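Local atomic coordinates of isoaspartyl dipeptidase (Fervidobacterium islandicum, PDB entry 7CDH), a protein that probably hydrolyses beta-aspartyl (isoaspartyl) dipeptides as a two-zinc metallopeptidase of the amidohydrolase superfamily, an activity linked to protein repair. Residues Leu53-Ile58 with Ile330-Pro335; Phe194-Gly199 with Thr223-Ser228; Asp353-Asp358 with Val365-Lys370. All coordinates share one frame; numbering follows the deposited sequence.

Contact 1. Residues Leu53-Ile58 with Ile330-Pro335; sequences LLPGLI and ISTTNP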
ATOM      1  N   LEU A  53     -35.695 -40.462 -16.699  1.00 41.65           N
ATOM      2  CA  LEU A  53     -34.332 -40.112 -16.242  1.00 43.10           C
ATOM      3  C   LEU A  53     -33.784 -38.982 -17.130  1.00 41.90           C
ATOM      4  O   LEU A  53     -33.619 -39.208 -18.345  1.00 38.77           O
ATOM      5  CB  LEU A  53     -33.427 -41.347 -16.301  1.00 43.36           C
ATOM      6  CG  LEU A  53     -31.998 -41.112 -15.808  1.00 45.99           C
ATOM      7  CD1 LEU A  53     -31.964 -40.966 -14.293  1.00 48.52           C
ATOM      8  CD2 LEU A  53     -31.055 -42.212 -16.244  1.00 43.17           C
ATOM      9  N   LEU A  54     -33.490 -37.832 -16.511  1.00 38.32           N
ATOM     10  CA  LEU A  54     -32.992 -36.590 -17.155  1.00 39.40           C
ATOM     11  C   LEU A  54     -31.578 -36.296 -16.633  1.00 39.48           C
ATOM     12  O   LEU A  54     -31.148 -36.783 -15.588  1.00 38.03           O
ATOM     13  CB  LEU A  54     -33.953 -35.438 -16.827  1.00 39.24           C
ATOM     14  CG  LEU A  54     -35.248 -35.313 -17.641  1.00 45.07           C
ATOM     15  CD1 LEU A  54     -35.918 -36.644 -17.916  1.00 46.12           C
ATOM     16  CD2 LEU A  54     -36.236 -34.388 -16.950  1.00 41.26           C
ATOM     17  N   PRO A  55     -30.782 -35.456 -17.327  1.00 37.98           N
ATOM     18  CA  PRO A  55     -29.536 -34.972 -16.755  1.00 37.05           C
ATOM     19  C   PRO A  55     -29.909 -33.969 -15.652  1.00 37.00           C
ATOM     20  O   PRO A  55     -30.903 -33.296 -15.807  1.00 30.38           O
ATOM     21  CB  PRO A  55     -28.829 -34.279 -17.920  1.00 39.59           C
ATOM     22  CG  PRO A  55     -29.668 -34.624 -19.155  1.00 36.50           C
ATOM     23  CD  PRO A  55     -31.061 -34.851 -18.636  1.00 36.36           C
ATOM     24  N   GLY A  56     -29.128 -33.900 -14.565  1.00 36.37           N
ATOM     25  CA  GLY A  56     -29.356 -32.896 -13.515  1.00 31.41           C
ATOM     26  C   GLY A  56     -29.328 -31.503 -14.123  1.00 27.81           C
ATOM     27  O   GLY A  56     -28.503 -31.262 -15.019  1.00 23.12           O
ATOM     28  N   LEU A  57     -30.236 -30.639 -13.698  1.00 26.49           N
ATOM     29  CA  LEU A  57     -30.341 -29.257 -14.189  1.00 29.13           C
ATOM     30  C   LEU A  57     -29.178 -28.417 -13.630  1.00 33.59           C
ATOM     31  O   LEU A  57     -28.737 -28.621 -12.463  1.00 30.87           O
ATOM     32  CB  LEU A  57     -31.672 -28.698 -13.695  1.00 33.34           C
ATOM     33  CG  LEU A  57     -32.917 -29.485 -14.073  1.00 34.25           C
ATOM     34  CD1 LEU A  57     -34.173 -28.775 -13.568  1.00 36.67           C
ATOM     35  CD2 LEU A  57     -32.985 -29.637 -15.574  1.00 37.08           C
ATOM     36  N   ILE A  58     -28.684 -27.521 -14.470  1.00 34.19           N
ATOM     37  CA  ILE A  58     -27.564 -26.580 -14.199  1.00 34.89           C
ATOM     38  C   ILE A  58     -28.168 -25.175 -14.216  1.00 36.45           C
ATOM     39  O   ILE A  58     -28.738 -24.814 -15.252  1.00 38.55           O
ATOM     40  CB  ILE A  58     -26.490 -26.749 -15.279  1.00 34.45           C
ATOM     41  CG1 ILE A  58     -25.997 -28.197 -15.353  1.00 35.52           C
ATOM     42  CG2 ILE A  58     -25.366 -25.759 -15.074  1.00 32.32           C
ATOM     43  CD1 ILE A  58     -25.167 -28.492 -16.598  1.00 36.53           C
ATOM     44  N   ILE A 330     -31.660 -25.946 -22.500  1.00 32.44           N
ATOM     45  CA  ILE A 330     -31.512 -24.601 -21.873  1.00 36.21           C
ATOM     46  C   ILE A 330     -30.944 -24.697 -20.443  1.00 33.31           C
ATOM     47  O   ILE A 330     -30.499 -23.664 -19.901  1.00 34.15           O
ATOM     48  CB  ILE A 330     -32.848 -23.847 -21.874  1.00 34.01           C
ATOM     49  CG1 ILE A 330     -33.906 -24.544 -21.032  1.00 34.12           C
ATOM     50  CG2 ILE A 330     -33.307 -23.573 -23.289  1.00 34.82           C
ATOM     51  CD1 ILE A 330     -35.263 -23.880 -21.152  1.00 37.44           C
ATOM     52  N   SER A 331     -31.016 -25.878 -19.854  1.00 28.34           N
ATOM     53  CA  SER A 331     -30.658 -26.171 -18.452  1.00 28.69           C
ATOM     54  C   SER A 331     -29.714 -27.362 -18.384  1.00 27.51           C
ATOM     55  O   SER A 331     -29.354 -27.712 -17.283  1.00 34.35           O
ATOM     56  CB  SER A 331     -31.879 -26.402 -17.610  1.00 27.84           C
ATOM     57  OG  SER A 331     -32.652 -25.219 -17.583  1.00 28.13           O
ATOM     58  N   THR A 332     -29.250 -27.902 -19.499  1.00 26.83           N
ATOM     59  CA  THR A 332     -28.303 -29.031 -19.464  1.00 30.08           C
ATOM     60  C   THR A 332     -27.202 -28.754 -20.486  1.00 32.59           C
ATOM     61  O   THR A 332     -26.126 -28.319 -20.110  1.00 38.52           O
ATOM     62  CB  THR A 332     -29.059 -30.370 -19.609  1.00 32.92           C
ATOM     63  OG1 THR A 332     -29.656 -30.557 -20.903  1.00 32.07           O
ATOM     64  CG2 THR A 332     -30.139 -30.536 -18.560  1.00 29.41           C
ATOM     65  N   THR A 333     -27.458 -28.993 -21.757  1.00 37.18           N
ATOM     66  CA  THR A 333     -26.406 -28.935 -22.803  1.00 34.75           C
ATOM     67  C   THR A 333     -25.848 -27.515 -22.862  1.00 31.74           C
ATOM     68  O   THR A 333     -24.644 -27.412 -22.960  1.00 31.70           O
ATOM     69  CB  THR A 333     -26.983 -29.381 -24.155  1.00 32.92           C
ATOM     70  OG1 THR A 333     -27.517 -30.663 -23.844  1.00 36.79           O
ATOM     71  CG2 THR A 333     -25.956 -29.440 -25.264  1.00 30.05           C
ATOM     72  N   ASN A 334     -26.701 -26.481 -22.893  1.00 27.89           N
ATOM     73  CA  ASN A 334     -26.247 -25.108 -23.228  1.00 33.07           C
ATOM     74  C   ASN A 334     -25.375 -24.547 -22.089  1.00 35.37           C
ATOM     75  O   ASN A 334     -24.277 -24.048 -22.354  1.00 34.05           O
ATOM     76  CB  ASN A 334     -27.404 -24.201 -23.667  1.00 33.62           C
ATOM     77  CG  ASN A 334     -28.064 -24.660 -24.952  1.00 35.37           C
ATOM     78  OD1 ASN A 334     -27.502 -25.469 -25.688  1.00 34.20           O
ATOM     79  ND2 ASN A 334     -29.257 -24.155 -25.232  1.00 34.84           N
ATOM     80  N   PRO A 335     -25.792 -24.600 -20.800  1.00 34.65           N
ATOM     81  CA  PRO A 335     -24.937 -24.147 -19.700  1.00 35.47           C
ATOM     82  C   PRO A 335     -23.633 -24.945 -19.621  1.00 32.54           C
ATOM     83  O   PRO A 335     -22.597 -24.340 -19.500  1.00 29.49           O
ATOM     84  CB  PRO A 335     -25.763 -24.397 -18.440  1.00 38.51           C
ATOM     85  CG  PRO A 335     -27.192 -24.442 -18.936  1.00 36.98           C
ATOM     86  CD  PRO A 335     -27.104 -25.042 -20.321  1.00 34.81           C
TER
HETATM   87  O   HOH W   1     -30.870 -23.596 -16.146  1.00 29.53           O

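Contact 2. Residues Phe194-Gly199 with Thr223-Ser228; sequences FHVGSG and THMSRS. With ZN (zinc ion), chain K.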
ATOM      1  N   PHE A 194     -22.773 -10.513 -17.931  1.00 35.80           N
ATOM      2  CA  PHE A 194     -23.271  -9.117 -17.923  1.00 32.49           C
ATOM      3  C   PHE A 194     -24.687  -9.142 -17.375  1.00 34.32           C
ATOM      4  O   PHE A 194     -25.526  -9.839 -17.964  1.00 33.61           O
ATOM      5  CB  PHE A 194     -23.262  -8.506 -19.321  1.00 31.16           C
ATOM      6  CG  PHE A 194     -21.880  -8.328 -19.871  1.00 29.71           C
ATOM      7  CD1 PHE A 194     -21.083  -7.281 -19.452  1.00 28.34           C
ATOM      8  CD2 PHE A 194     -21.355  -9.237 -20.762  1.00 29.94           C
ATOM      9  CE1 PHE A 194     -19.798  -7.133 -19.944  1.00 29.62           C
ATOM     10  CE2 PHE A 194     -20.061  -9.093 -21.245  1.00 29.39           C
ATOM     11  CZ  PHE A 194     -19.291  -8.037 -20.837  1.00 29.68           C
ATOM     12  N   HIS A 195     -24.919  -8.448 -16.261  1.00 33.35           N
ATOM     13  CA  HIS A 195     -26.274  -8.010 -15.884  1.00 31.71           C
ATOM     14  C   HIS A 195     -26.694  -6.912 -16.854  1.00 33.77           C
ATOM     15  O   HIS A 195     -26.068  -5.837 -16.855  1.00 35.78           O
ATOM     16  CB  HIS A 195     -26.327  -7.533 -14.445  1.00 32.66           C
ATOM     17  CG  HIS A 195     -27.586  -6.813 -14.128  1.00 30.69           C
ATOM     18  ND1 HIS A 195     -28.642  -7.444 -13.513  1.00 28.22           N
ATOM     19  CD2 HIS A 195     -27.975  -5.544 -14.400  1.00 31.05           C
ATOM     20  CE1 HIS A 195     -29.629  -6.566 -13.384  1.00 33.24           C
ATOM     21  NE2 HIS A 195     -29.247  -5.379 -13.915  1.00 28.82           N
ATOM     22  N   VAL A 196     -27.717  -7.167 -17.661  1.00 31.30           N
ATOM     23  CA  VAL A 196     -28.203  -6.127 -18.598  1.00 31.74           C
ATOM     24  C   VAL A 196     -29.490  -5.534 -18.051  1.00 30.48           C
ATOM     25  O   VAL A 196     -30.469  -6.267 -17.898  1.00 34.09           O
ATOM     26  CB  VAL A 196     -28.411  -6.652 -20.023  1.00 33.66           C
ATOM     27  CG1 VAL A 196     -28.786  -5.495 -20.935  1.00 33.37           C
ATOM     28  CG2 VAL A 196     -27.182  -7.380 -20.538  1.00 34.80           C
ATOM     29  N   GLY A 197     -29.470  -4.239 -17.777  1.00 30.35           N
ATOM     30  CA  GLY A 197     -30.643  -3.523 -17.280  1.00 32.18           C
ATOM     31  C   GLY A 197     -31.526  -3.111 -18.436  1.00 35.87           C
ATOM     32  O   GLY A 197     -31.400  -3.691 -19.509  1.00 39.51           O
ATOM     33  N   SER A 198     -32.380  -2.121 -18.223  1.00 37.81           N
ATOM     34  CA  SER A 198     -33.428  -1.734 -19.186  1.00 39.76           C
ATOM     35  C   SER A 198     -32.986  -0.476 -19.931  1.00 41.41           C
ATOM     36  O   SER A 198     -33.788   0.053 -20.688  1.00 43.36           O
ATOM     37  CB  SER A 198     -34.707  -1.544 -18.457  1.00 40.35           C
ATOM     38  OG  SER A 198     -34.480  -0.699 -17.346  1.00 41.86           O
ATOM     39  N   GLY A 199     -31.743  -0.027 -19.729  1.00 39.50           N
ATOM     40  CA  GLY A 199     -31.207   1.153 -20.420  1.00 39.24           C
ATOM     41  C   GLY A 199     -31.191   0.981 -21.933  1.00 39.36           C
ATOM     42  O   GLY A 199     -31.018  -0.155 -22.424  1.00 36.66           O
ATOM     43  N   THR A 223     -27.216 -11.727 -19.342  1.00 32.85           N
ATOM     44  CA  THR A 223     -28.452 -12.302 -18.747  1.00 34.16           C
ATOM     45  C   THR A 223     -29.555 -11.231 -18.755  1.00 31.67           C
ATOM     46  O   THR A 223     -29.278 -10.109 -19.209  1.00 29.57           O
ATOM     47  CB  THR A 223     -28.163 -12.939 -17.375  1.00 36.26           C
ATOM     48  OG1 THR A 223     -29.361 -13.586 -16.929  1.00 37.38           O
ATOM     49  CG2 THR A 223     -27.692 -11.945 -16.336  1.00 36.51           C
ATOM     50  N   HIS A 224     -30.756 -11.578 -18.277  1.00 30.76           N
ATOM     51  CA  HIS A 224     -31.978 -10.730 -18.312  1.00 36.98           C
ATOM     52  C   HIS A 224     -32.322 -10.381 -19.754  1.00 34.08           C
ATOM     53  O   HIS A 224     -32.858  -9.340 -19.995  1.00 35.45           O
ATOM     54  CB  HIS A 224     -31.818  -9.457 -17.464  1.00 40.51           C
ATOM     55  CG  HIS A 224     -31.287  -9.800 -16.123  1.00 44.88           C
ATOM     56  ND1 HIS A 224     -31.859 -10.794 -15.362  1.00 44.72           N
ATOM     57  CD2 HIS A 224     -30.197  -9.376 -15.460  1.00 43.88           C
ATOM     58  CE1 HIS A 224     -31.149 -10.971 -14.275  1.00 41.24           C
ATOM     59  NE2 HIS A 224     -30.134 -10.113 -14.313  1.00 49.70           N
ATOM     60  N   MET A 225     -31.991 -11.251 -20.679  1.00 38.33           N
ATOM     61  CA  MET A 225     -32.143 -10.981 -22.125  1.00 38.57           C
ATOM     62  C   MET A 225     -33.589 -11.208 -22.603  1.00 35.70           C
ATOM     63  O   MET A 225     -33.834 -10.847 -23.723  1.00 37.13           O
ATOM     64  CB  MET A 225     -31.144 -11.840 -22.891  1.00 34.04           C
ATOM     65  CG  MET A 225     -29.738 -11.326 -22.656  1.00 35.91           C
ATOM     66  SD  MET A 225     -29.516  -9.585 -23.108  1.00 34.80           S
ATOM     67  CE  MET A 225     -29.694  -9.686 -24.889  1.00 39.92           C
ATOM     68  N   SER A 226     -34.525 -11.630 -21.744  1.00 35.29           N
ATOM     69  CA  SER A 226     -35.985 -11.590 -22.029  1.00 39.02           C
ATOM     70  C   SER A 226     -36.658 -10.413 -21.317  1.00 39.00           C
ATOM     71  O   SER A 226     -37.851 -10.356 -21.318  1.00 41.40           O
ATOM     72  CB  SER A 226     -36.671 -12.905 -21.710  1.00 38.70           C
ATOM     73  OG  SER A 226     -36.587 -13.247 -20.332  1.00 38.58           O
ATOM     74  N   ARG A 227     -35.913  -9.469 -20.761  1.00 45.59           N
ATOM     75  CA  ARG A 227     -36.472  -8.308 -20.016  1.00 42.78           C
ATOM     76  C   ARG A 227     -37.470  -7.559 -20.919  1.00 42.14           C
ATOM     77  O   ARG A 227     -38.478  -7.071 -20.419  1.00 42.60           O
ATOM     78  CB  ARG A 227     -35.285  -7.475 -19.527  1.00 48.16           C
ATOM     79  CG  ARG A 227     -35.614  -6.096 -18.983  1.00 55.24           C
ATOM     80  CD  ARG A 227     -34.365  -5.242 -18.789  1.00 55.51           C
ATOM     81  NE  ARG A 227     -33.402  -5.838 -17.882  1.00 53.79           N
ATOM     82  CZ  ARG A 227     -33.556  -5.916 -16.560  1.00 52.18           C
ATOM     83  NH1 ARG A 227     -32.627  -6.496 -15.810  1.00 51.79           N
ATOM     84  NH2 ARG A 227     -34.650  -5.444 -15.993  1.00 44.36           N
ATOM     85  N   SER A 228     -37.213  -7.477 -22.219  1.00 42.82           N
ATOM     86  CA  SER A 228     -38.122  -6.845 -23.209  1.00 41.83           C
ATOM     87  C   SER A 228     -37.980  -7.534 -24.571  1.00 45.74           C
ATOM     88  O   SER A 228     -36.889  -8.121 -24.838  1.00 44.16           O
ATOM     89  CB  SER A 228     -37.844  -5.376 -23.318  1.00 39.55           C
ATOM     90  OG  SER A 228     -36.753  -5.121 -24.187  1.00 42.53           O
TER
HETATM   91 ZN    ZN K 410     -28.813  -9.327 -12.563  1.00 50.84          ZN

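Contact 3. Residues Asp353-Asp358 with Val365-Lys370; sequences DFILVD and VSVISK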
ATOM      1  N   ASP A 353     -24.924 -37.061 -12.594  1.00 38.01           N
ATOM      2  CA  ASP A 353     -25.917 -36.079 -12.099  1.00 37.62           C
ATOM      3  C   ASP A 353     -27.193 -36.248 -12.918  1.00 37.52           C
ATOM      4  O   ASP A 353     -27.128 -35.983 -14.153  1.00 36.67           O
ATOM      5  CB  ASP A 353     -25.411 -34.640 -12.226  1.00 41.16           C
ATOM      6  CG  ASP A 353     -24.040 -34.357 -11.628  1.00 40.76           C
ATOM      7  OD1 ASP A 353     -23.562 -35.172 -10.798  1.00 36.27           O
ATOM      8  OD2 ASP A 353     -23.476 -33.282 -11.988  1.00 43.94           O
ATOM      9  N   PHE A 354     -28.294 -36.635 -12.261  1.00 36.17           N
ATOM     10  CA  PHE A 354     -29.585 -37.035 -12.888  1.00 35.23           C
ATOM     11  C   PHE A 354     -30.776 -36.566 -12.058  1.00 34.90           C
ATOM     12  O   PHE A 354     -30.636 -36.421 -10.845  1.00 37.89           O
ATOM     13  CB  PHE A 354     -29.767 -38.552 -12.912  1.00 35.47           C
ATOM     14  CG  PHE A 354     -28.573 -39.368 -13.335  1.00 32.04           C
ATOM     15  CD1 PHE A 354     -27.923 -39.114 -14.529  1.00 29.25           C
ATOM     16  CD2 PHE A 354     -28.142 -40.431 -12.563  1.00 32.82           C
ATOM     17  CE1 PHE A 354     -26.813 -39.853 -14.901  1.00 28.75           C
ATOM     18  CE2 PHE A 354     -27.054 -41.195 -12.956  1.00 32.26           C
ATOM     19  CZ  PHE A 354     -26.397 -40.903 -14.126  1.00 29.24           C
ATOM     20  N   ILE A 355     -31.917 -36.331 -12.699  1.00 35.36           N
ATOM     21  CA  ILE A 355     -33.218 -36.238 -11.982  1.00 38.60           C
ATOM     22  C   ILE A 355     -34.151 -37.315 -12.547  1.00 40.95           C
ATOM     23  O   ILE A 355     -34.036 -37.720 -13.720  1.00 39.52           O
ATOM     24  CB  ILE A 355     -33.839 -34.826 -12.039  1.00 38.77           C
ATOM     25  CG1 ILE A 355     -34.143 -34.381 -13.465  1.00 41.68           C
ATOM     26  CG2 ILE A 355     -32.961 -33.822 -11.316  1.00 39.85           C
ATOM     27  CD1 ILE A 355     -35.010 -33.128 -13.574  1.00 40.87           C
ATOM     28  N   LEU A 356     -35.025 -37.799 -11.696  1.00 40.67           N
ATOM     29  CA  LEU A 356     -36.069 -38.765 -12.071  1.00 38.53           C
ATOM     30  C   LEU A 356     -37.394 -38.040 -11.930  1.00 37.04           C
ATOM     31  O   LEU A 356     -37.682 -37.507 -10.861  1.00 40.24           O
ATOM     32  CB  LEU A 356     -35.945 -39.974 -11.153  1.00 39.14           C
ATOM     33  CG  LEU A 356     -34.778 -40.896 -11.485  1.00 42.26           C
ATOM     34  CD1 LEU A 356     -34.440 -41.779 -10.304  1.00 44.42           C
ATOM     35  CD2 LEU A 356     -35.108 -41.752 -12.707  1.00 47.51           C
ATOM     36  N   VAL A 357     -38.126 -37.960 -13.023  1.00 39.61           N
ATOM     37  CA  VAL A 357     -39.419 -37.239 -13.095  1.00 39.39           C
ATOM     38  C   VAL A 357     -40.532 -38.267 -13.302  1.00 41.69           C
ATOM     39  O   VAL A 357     -40.310 -39.310 -13.925  1.00 43.23           O
ATOM     40  CB  VAL A 357     -39.277 -36.214 -14.217  1.00 42.75           C
ATOM     41  CG1 VAL A 357     -40.594 -35.590 -14.605  1.00 46.21           C
ATOM     42  CG2 VAL A 357     -38.264 -35.165 -13.798  1.00 45.70           C
ATOM     43  N   ASP A 358     -41.686 -38.035 -12.711  1.00 52.12           N
ATOM     44  CA  ASP A 358     -42.887 -38.871 -12.941  1.00 50.31           C
ATOM     45  C   ASP A 358     -43.415 -38.577 -14.360  1.00 50.00           C
ATOM     46  O   ASP A 358     -43.605 -37.392 -14.682  1.00 51.86           O
ATOM     47  CB  ASP A 358     -43.902 -38.573 -11.845  1.00 53.37           C
ATOM     48  CG  ASP A 358     -45.086 -39.499 -11.919  1.00 56.76           C
ATOM     49  OD1 ASP A 358     -45.956 -39.260 -12.813  1.00 51.85           O
ATOM     50  OD2 ASP A 358     -45.092 -40.465 -11.116  1.00 60.61           O
ATOM     51  N   VAL A 365     -39.027 -36.606  -8.479  1.00 36.75           N
ATOM     52  CA  VAL A 365     -39.202 -37.590  -7.374  1.00 40.64           C
ATOM     53  C   VAL A 365     -37.837 -38.096  -6.931  1.00 38.41           C
ATOM     54  O   VAL A 365     -37.746 -38.596  -5.814  1.00 44.36           O
ATOM     55  CB  VAL A 365     -40.157 -38.748  -7.759  1.00 44.73           C
ATOM     56  CG1 VAL A 365     -41.557 -38.235  -8.097  1.00 43.79           C
ATOM     57  CG2 VAL A 365     -39.616 -39.583  -8.907  1.00 46.76           C
ATOM     58  N   SER A 366     -36.820 -38.062  -7.776  1.00 35.79           N
ATOM     59  CA  SER A 366     -35.476 -38.431  -7.284  1.00 37.65           C
ATOM     60  C   SER A 366     -34.405 -37.553  -7.926  1.00 36.70           C
ATOM     61  O   SER A 366     -34.613 -37.050  -9.052  1.00 39.94           O
ATOM     62  CB  SER A 366     -35.252 -39.910  -7.433  1.00 38.32           C
ATOM     63  OG  SER A 366     -36.208 -40.600  -6.644  1.00 38.38           O
ATOM     64  N   VAL A 367     -33.344 -37.296  -7.166  1.00 35.37           N
ATOM     65  CA  VAL A 367     -32.254 -36.369  -7.563  1.00 34.74           C
ATOM     66  C   VAL A 367     -30.934 -37.006  -7.182  1.00 32.29           C
ATOM     67  O   VAL A 367     -30.788 -37.371  -6.027  1.00 32.38           O
ATOM     68  CB  VAL A 367     -32.390 -34.986  -6.927  1.00 33.98           C
ATOM     69  CG1 VAL A 367     -31.277 -34.079  -7.418  1.00 39.09           C
ATOM     70  CG2 VAL A 367     -33.732 -34.380  -7.240  1.00 33.74           C
ATOM     71  N   ILE A 368     -30.050 -37.136  -8.160  1.00 31.17           N
ATOM     72  CA  ILE A 368     -28.745 -37.826  -8.008  1.00 34.48           C
ATOM     73  C   ILE A 368     -27.642 -36.853  -8.440  1.00 37.61           C
ATOM     74  O   ILE A 368     -27.809 -36.181  -9.477  1.00 37.01           O
ATOM     75  CB  ILE A 368     -28.765 -39.138  -8.802  1.00 33.08           C
ATOM     76  CG1 ILE A 368     -29.937 -40.010  -8.349  1.00 38.42           C
ATOM     77  CG2 ILE A 368     -27.453 -39.883  -8.681  1.00 30.10           C
ATOM     78  CD1 ILE A 368     -29.989 -41.345  -9.040  1.00 45.82           C
ATOM     79  N   SER A 369     -26.602 -36.721  -7.606  1.00 39.57           N
ATOM     80  CA  SER A 369     -25.431 -35.840  -7.840  1.00 39.39           C
ATOM     81  C   SER A 369     -24.181 -36.618  -7.465  1.00 38.40           C
ATOM     82  O   SER A 369     -24.147 -37.144  -6.357  1.00 37.57           O
ATOM     83  CB  SER A 369     -25.534 -34.556  -7.077  1.00 38.39           C
ATOM     84  OG  SER A 369     -24.468 -33.687  -7.436  1.00 44.28           O
ATOM     85  N   LYS A 370     -23.242 -36.734  -8.395  1.00 37.87           N
ATOM     86  CA  LYS A 370     -22.003 -37.498  -8.182  1.00 43.36           C
ATOM     87  C   LYS A 370     -22.402 -38.907  -7.747  1.00 44.21           C
ATOM     88  O   LYS A 370     -21.629 -39.560  -7.012  1.00 45.67           O
ATOM     89  CB  LYS A 370     -21.131 -36.799  -7.134  1.00 50.13           C
ATOM     90  CG  LYS A 370     -20.915 -35.309  -7.372  1.00 57.29           C
ATOM     91  CD  LYS A 370     -20.143 -34.585  -6.284  1.00 56.72           C
ATOM     92  CE  LYS A 370     -21.016 -33.693  -5.420  1.00 59.39           C
ATOM     93  NZ  LYS A 370     -20.242 -32.602  -4.785  1.00 56.82           N
TER

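Contact 1. Residues Leu53-Ile58 with Ile330-Pro335
In the TIM-type barrel of the amidohydrolase fold, Ile58 on strand 51-59 meets Ser331, just before helix 333-339, and Pro335 in its first turn. Ile58 N donates to Ser331 O at 2.9 Å, with 160° at the hydrogen and the donor in the carbonyl plane. The same oxygen receives a CA-H contact from Leu57 CA at 3.6 Å. A water bridges the segments beside this bond, donating to Ile58 O (2.6 Å) and accepting from Ser331 OG (2.8 Å). Strand 51-59 leads directly to His61 and His63, ligands of one zinc ion and the HxH pair of this superfamily, so the backbone bond joins the approach to the metal site to the entry of a late helix. Ile58 divides its branches between two partners: CG2, anti to the backbone N, lies on Pro335 CB at 3.7 Å, while CD1 reaches Thr332 O at 3.6 Å. Further back along the strand, Leu57 CD2 packs on Ser331 CB at 4.0 Å. Pro55 CB touches Thr332 CG2 at 4.0 Å, the two side chains crossing at about a right angle. Thr332 OG1 is hydrogen-bonded to Leu328 O, and Val310 of helix 309-318 packs against both Leu57 and Ser331.

Contact 2. Residues Phe194-Gly199 with Thr223-Ser228
His224 and His195 hold one zinc ion between them, and the His224 side chain leaves the loop 223-228, passes Val196 O and ends at the metal. Its CB lies 3.5 Å from Val196 O, and CG, anti to the carbonyl carbon (chi1 -49°), is still near that oxygen. CD2 comes within 3.2 Å of His195 ND1, which sits at the edge of the His224 ring, near its plane. On the far side of the ring ND1 is hydrogen-bonded to Thr248 OG1, which would fix the rotation of the imidazole. At the tip NE2 binds the zinc ion at 2.3 Å, which His195 ND1 also binds, at 2.1 Å; Glu156 completes the protein ligands. The two ring planes stand 66° apart. Thr223 CG2 covers one face of the His224 ring, offset toward the rim, and Asp161 holds His195 NE2 as a second-shell partner. Val196 O, passed by His224 CB, also accepts from Arg227 NE at 3.0 Å with a bent 140° angle, and a weak bond from NH1 adds to it. Gly197 CA and Ser198 N lie over one face of this guanidinium. Further back along the strands, Thr223 N donates to Phe194 O at 2.9 Å, linking the ends of neighbouring parallel strands. The contact thus sits where strands 191-196 and 220-223 end, with strand 151-159 bringing Glu156 from one flank, strand 245-248 lying beside Met225, and Leu231 of helix 229-240 packed on Val196 and Met225.

Contact 3. Residues Asp353-Asp358 with Val365-Lys370
Phe354 and Ile368 face each other as a hydrogen-bonded antiparallel pair, the first of three successive residue pairs between strands 354-358 and 365-369, whose directions differ by 171°. Among the backbone bonds, Phe354 N donates to Ile368 O and Ile368 N returns a bond to Phe354 O at 2.8 Å. Leu356 N donates to Ser366 O in the same way. Leu356 O is gripped twice, by Val365 N at 2.9 Å and by Ser366 N at a longer 3.3 Å, because both residues stand opposite Leu356. Between the bonded pairs, Ile355 and Val367 form a non-hydrogen-bonded pair.

One side chain bonds across the two segments. Asp353 OD1 accepts from Lys370 N at 2.9 Å in a nearly straight bond (170° at the hydrogen), the donor arriving close to the C-O axis, while OD2 forms a salt bridge with Lys343. An alanine here would probably leave Lys370 N without this acceptor and Lys343 without its charged mate, letting the turn after the strand shift.

The side-chain contacts divide between the two faces. On one, Phe354 CD2 meets Ile368 CG2 at 4.0 Å, the side chains crossing obliquely, and Leu356 CD1 rests on Ser366 CB at 3.5 Å. On the other, Ile355 CG2 and Val367 CG2 lie 4.2 Å apart, with their side chains pointing the same way. Strand 51-59 pairs with the other edge of 354-358, and strand 372-376 flanks 365-369. The whole is a beta hairpin with a classic bulge at Val365 and Ser366, placed in the C-terminal beta strands that follow the barrel, as in other amidohydrolases.

How the contacts relate
Contacts 1 and 3 are neighbours, their centres 11 Å apart: strand 51-59 of contact 1 pairs antiparallel with strand 354-358 of contact 3, probably through Leu54 N to Ile355 O and Gly56 N to Asp353 O. Contact 2 stands apart, about 23 Å centre to centre from contact 1 and about 31 Å from contact 3, contacts 2 and 3 lying on opposite sides of the chain's centre. All three reach the same mixed sheet. Along the chain, the segments of contact 2 fall between those of contact 1, and contact 3 follows both. Strand 51-59 thus runs from beside the C-terminal hairpin toward the zinc site, to which contact 2 supplies two histidine ligands.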